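Local atomic coordinates of endonuclease MutS2 (Deinococcus radiodurans, PDB entry 4OD6), a protein that probably senses collided ribosomes and splits them into subunits using ATP hydrolysis, and has endonuclease activity, its Smr domain being the part described here. Residues 57-62 against 69-74. Numbering follows the deposited sequence. Where two conformers were deposited one is given.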
loop_
_atom_site.group_PDB
_atom_site.type_symbol
_atom_site.label_atom_id
_atom_site.label_comp_id
_atom_site.label_asym_id
_atom_site.label_seq_id
_atom_site.Cartn_x
_atom_site.Cartn_y
_atom_site.Cartn_z
ATOM N N THR A 57 5.240 -6.305 -6.820
ATOM C CA THR A 57 5.381 -5.097 -7.637
ATOM C C THR A 57 5.127 -3.785 -6.849
ATOM O O THR A 57 5.809 -2.798 -7.005
ATOM C CB THR A 57 4.512 -5.121 -8.897
ATOM O OG1 THR A 57 3.148 -5.231 -8.534
ATOM C CG2 THR A 57 4.864 -6.269 -9.761
ATOM N N LEU A 58 4.090 -3.792 -6.032
ATOM C CA LEU A 58 3.772 -2.629 -5.194
ATOM C C LEU A 58 4.993 -2.510 -4.171
ATOM O O LEU A 58 5.387 -1.391 -3.946
ATOM C CB LEU A 58 2.492 -2.800 -4.414
ATOM C CG LEU A 58 1.307 -2.857 -5.377
ATOM C CD1 LEU A 58 0.024 -3.273 -4.650
ATOM C CD2 LEU A 58 1.113 -1.545 -6.094
ATOM N N ARG A 59 5.612 -3.529 -3.517
ATOM C CA ARG A 59 6.729 -3.349 -2.615
ATOM C C ARG A 59 7.891 -2.777 -3.368
ATOM O O ARG A 59 8.660 -1.985 -2.902
ATOM C CB ARG A 59 7.089 -4.657 -1.958
ATOM C CG ARG A 59 6.070 -5.137 -0.930
ATOM C CD ARG A 59 6.367 -6.536 -0.466
ATOM N NE ARG A 59 7.728 -6.647 0.007
ATOM C CZ ARG A 59 8.101 -6.400 1.243
ATOM N NH1 ARG A 59 7.206 -6.025 2.144
ATOM N NH2 ARG A 59 9.380 -6.500 1.560
ATOM N N ASP A 60 8.039 -3.250 -4.603
ATOM C CA ASP A 60 9.137 -2.765 -5.441
ATOM C C ASP A 60 8.999 -1.274 -5.729
ATOM O O ASP A 60 9.979 -0.529 -5.686
ATOM C CB ASP A 60 9.184 -3.543 -6.758
ATOM C CG ASP A 60 10.234 -3.011 -7.714
ATOM O OD1 ASP A 60 11.425 -3.318 -7.517
ATOM O OD2 ASP A 60 9.867 -2.287 -8.663
ATOM N N TYR A 61 7.776 -0.840 -6.012
ATOM C CA TYR A 61 7.505 0.575 -6.230
ATOM C C TYR A 61 7.727 1.382 -4.946
ATOM O O TYR A 61 8.276 2.480 -4.980
ATOM C CB TYR A 61 6.067 0.779 -6.750
ATOM C CG TYR A 61 5.578 2.209 -6.618
ATOM C CD1 TYR A 61 5.876 3.157 -7.582
ATOM C CD2 TYR A 61 4.886 2.617 -5.488
ATOM C CE1 TYR A 61 5.461 4.466 -7.446
ATOM C CE2 TYR A 61 4.465 3.921 -5.342
ATOM C CZ TYR A 61 4.756 4.842 -6.322
ATOM O OH TYR A 61 4.341 6.143 -6.180
ATOM N N LEU A 62 7.268 0.839 -3.826
ATOM C CA LEU A 62 7.235 1.587 -2.563
ATOM C C LEU A 62 8.758 1.929 -2.182
ATOM O O LEU A 62 8.952 2.911 -1.428
ATOM C CB LEU A 62 6.656 0.766 -1.457
ATOM C CG LEU A 62 5.137 0.765 -1.475
ATOM C CD1 LEU A 62 4.539 -0.326 -0.599
ATOM C CD2 LEU A 62 4.624 2.148 -1.116
ATOM N N GLU A 69 7.969 6.657 4.313
ATOM C CA GLU A 69 8.953 6.469 5.363
ATOM C C GLU A 69 9.365 5.023 5.477
ATOM O O GLU A 69 10.515 4.716 5.559
ATOM C CB GLU A 69 8.412 6.986 6.693
ATOM C CG GLU A 69 9.396 7.006 7.853
ATOM C CD GLU A 69 8.925 7.876 9.017
ATOM O OE1 GLU A 69 8.201 8.846 8.813
ATOM O OE2 GLU A 69 9.313 7.600 10.151
ATOM N N SER A 70 8.395 4.134 5.511
ATOM C CA SER A 70 8.663 2.697 5.572
ATOM C C SER A 70 7.412 1.929 5.181
ATOM O O SER A 70 6.375 2.491 5.062
ATOM C CB SER A 70 9.145 2.287 6.967
ATOM O OG SER A 70 8.145 2.485 7.908
ATOM N N PHE A 71 7.553 0.648 4.942
ATOM C CA PHE A 71 6.436 -0.249 4.647
ATOM C C PHE A 71 6.760 -1.664 5.106
ATOM O O PHE A 71 7.925 -2.035 5.235
ATOM C CB PHE A 71 6.125 -0.204 3.152
ATOM C CG PHE A 71 7.240 -0.662 2.275
ATOM C CD1 PHE A 71 8.205 0.217 1.828
ATOM C CD2 PHE A 71 7.320 -1.962 1.880
ATOM C CE1 PHE A 71 9.237 -0.219 1.031
ATOM C CE2 PHE A 71 8.338 -2.374 1.077
ATOM C CZ PHE A 71 9.269 -1.507 0.646
ATOM N N HIS A 72 5.724 -2.443 5.386
ATOM C CA HIS A 72 5.857 -3.813 5.838
ATOM C C HIS A 72 4.527 -4.540 5.738
ATOM O O HIS A 72 3.502 -3.942 5.574
ATOM C CB HIS A 72 6.367 -3.873 7.274
ATOM C CG HIS A 72 5.561 -3.078 8.230
ATOM N ND1 HIS A 72 4.364 -3.508 8.761
ATOM C CD2 HIS A 72 5.769 -1.845 8.732
ATOM C CE1 HIS A 72 3.891 -2.579 9.561
ATOM N NE2 HIS A 72 4.724 -1.559 9.561
ATOM N N ASP A 73 4.585 -5.849 5.886
ATOM C CA ASP A 73 3.401 -6.695 5.914
ATOM C C ASP A 73 2.557 -6.322 7.093
ATOM O O ASP A 73 3.035 -5.909 8.106
ATOM C CB ASP A 73 3.785 -8.161 6.123
ATOM C CG ASP A 73 4.596 -8.725 5.018
ATOM O OD1 ASP A 73 4.400 -8.384 3.904
ATOM O OD2 ASP A 73 5.443 -9.603 5.279
ATOM N N ALA A 74 1.264 -6.492 6.940
ATOM C CA ALA A 74 0.378 -6.420 8.058
ATOM C C ALA A 74 0.621 -7.603 8.985
ATOM O O ALA A 74 1.140 -8.579 8.592
ATOM C CB ALA A 74 -1.067 -6.404 7.607
HETATM O O HOH W 1 4.425 -6.069 2.153
HETATM O O HOH W 2 9.141 -4.391 4.549
#
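Arg59 and Asp73 carry opposite charges, yet in the Arg59 conformer given a water molecule joins them instead of a direct bond. Water 1 accepts from Arg59 NH1 at 2.8 Å and donates to Asp73 OD1 at 2.9 Å. It sits at the edge of the guanidinium, in its plane. At 4.1 Å, Arg59 NH1 and Asp73 OD1 are too far apart for a salt bridge, and the carboxylate oxygen stands clear of the plane in which the guanidinium N-H groups lie. The charges probably still attract. Asp73 OD1 also forms a salt bridge with Arg55, earlier on the same helix. Water 2 donates to Phe71 O and takes a weak bond from Arg59 NH1.

Phe71 is the strand's main contact with the helix. Its CB points toward the helix, and with chi1 near 62° the ring lies against Leu62 and the Arg59 side chain. Leu62 CB lies over one ring face, 3.8 Å from the centroid of the Phe71 ring, in a CH-pi contact. Leu62 CD1 touches the same ring near Phe71 CG. Phe71 CE2 lies over the centre of one guanidinium face of Arg59, with the two planes 71° apart. A bend at chi3 (53°) turns the guanidinium back to Phe71 CE2. Arg59 CB also meets Phe71 CE2, while Arg59 O approaches Phe71 CZ at 3.6 Å.

Leu62 also packs on Ile32 of helix 21-38 and on Thr84 and Val86 of strand 83-88. Segment 57-62 of helix 53-62 runs nearly antiparallel to strand 70-73, their short axes 9.7 Å apart at closest approach. The strand is at one edge of the four-stranded mixed sheet, and Glu69 and Ser70 form a classic beta bulge opposite Asn87. This is helix-on-sheet packing in the alpha/beta sandwich of the Smr domain.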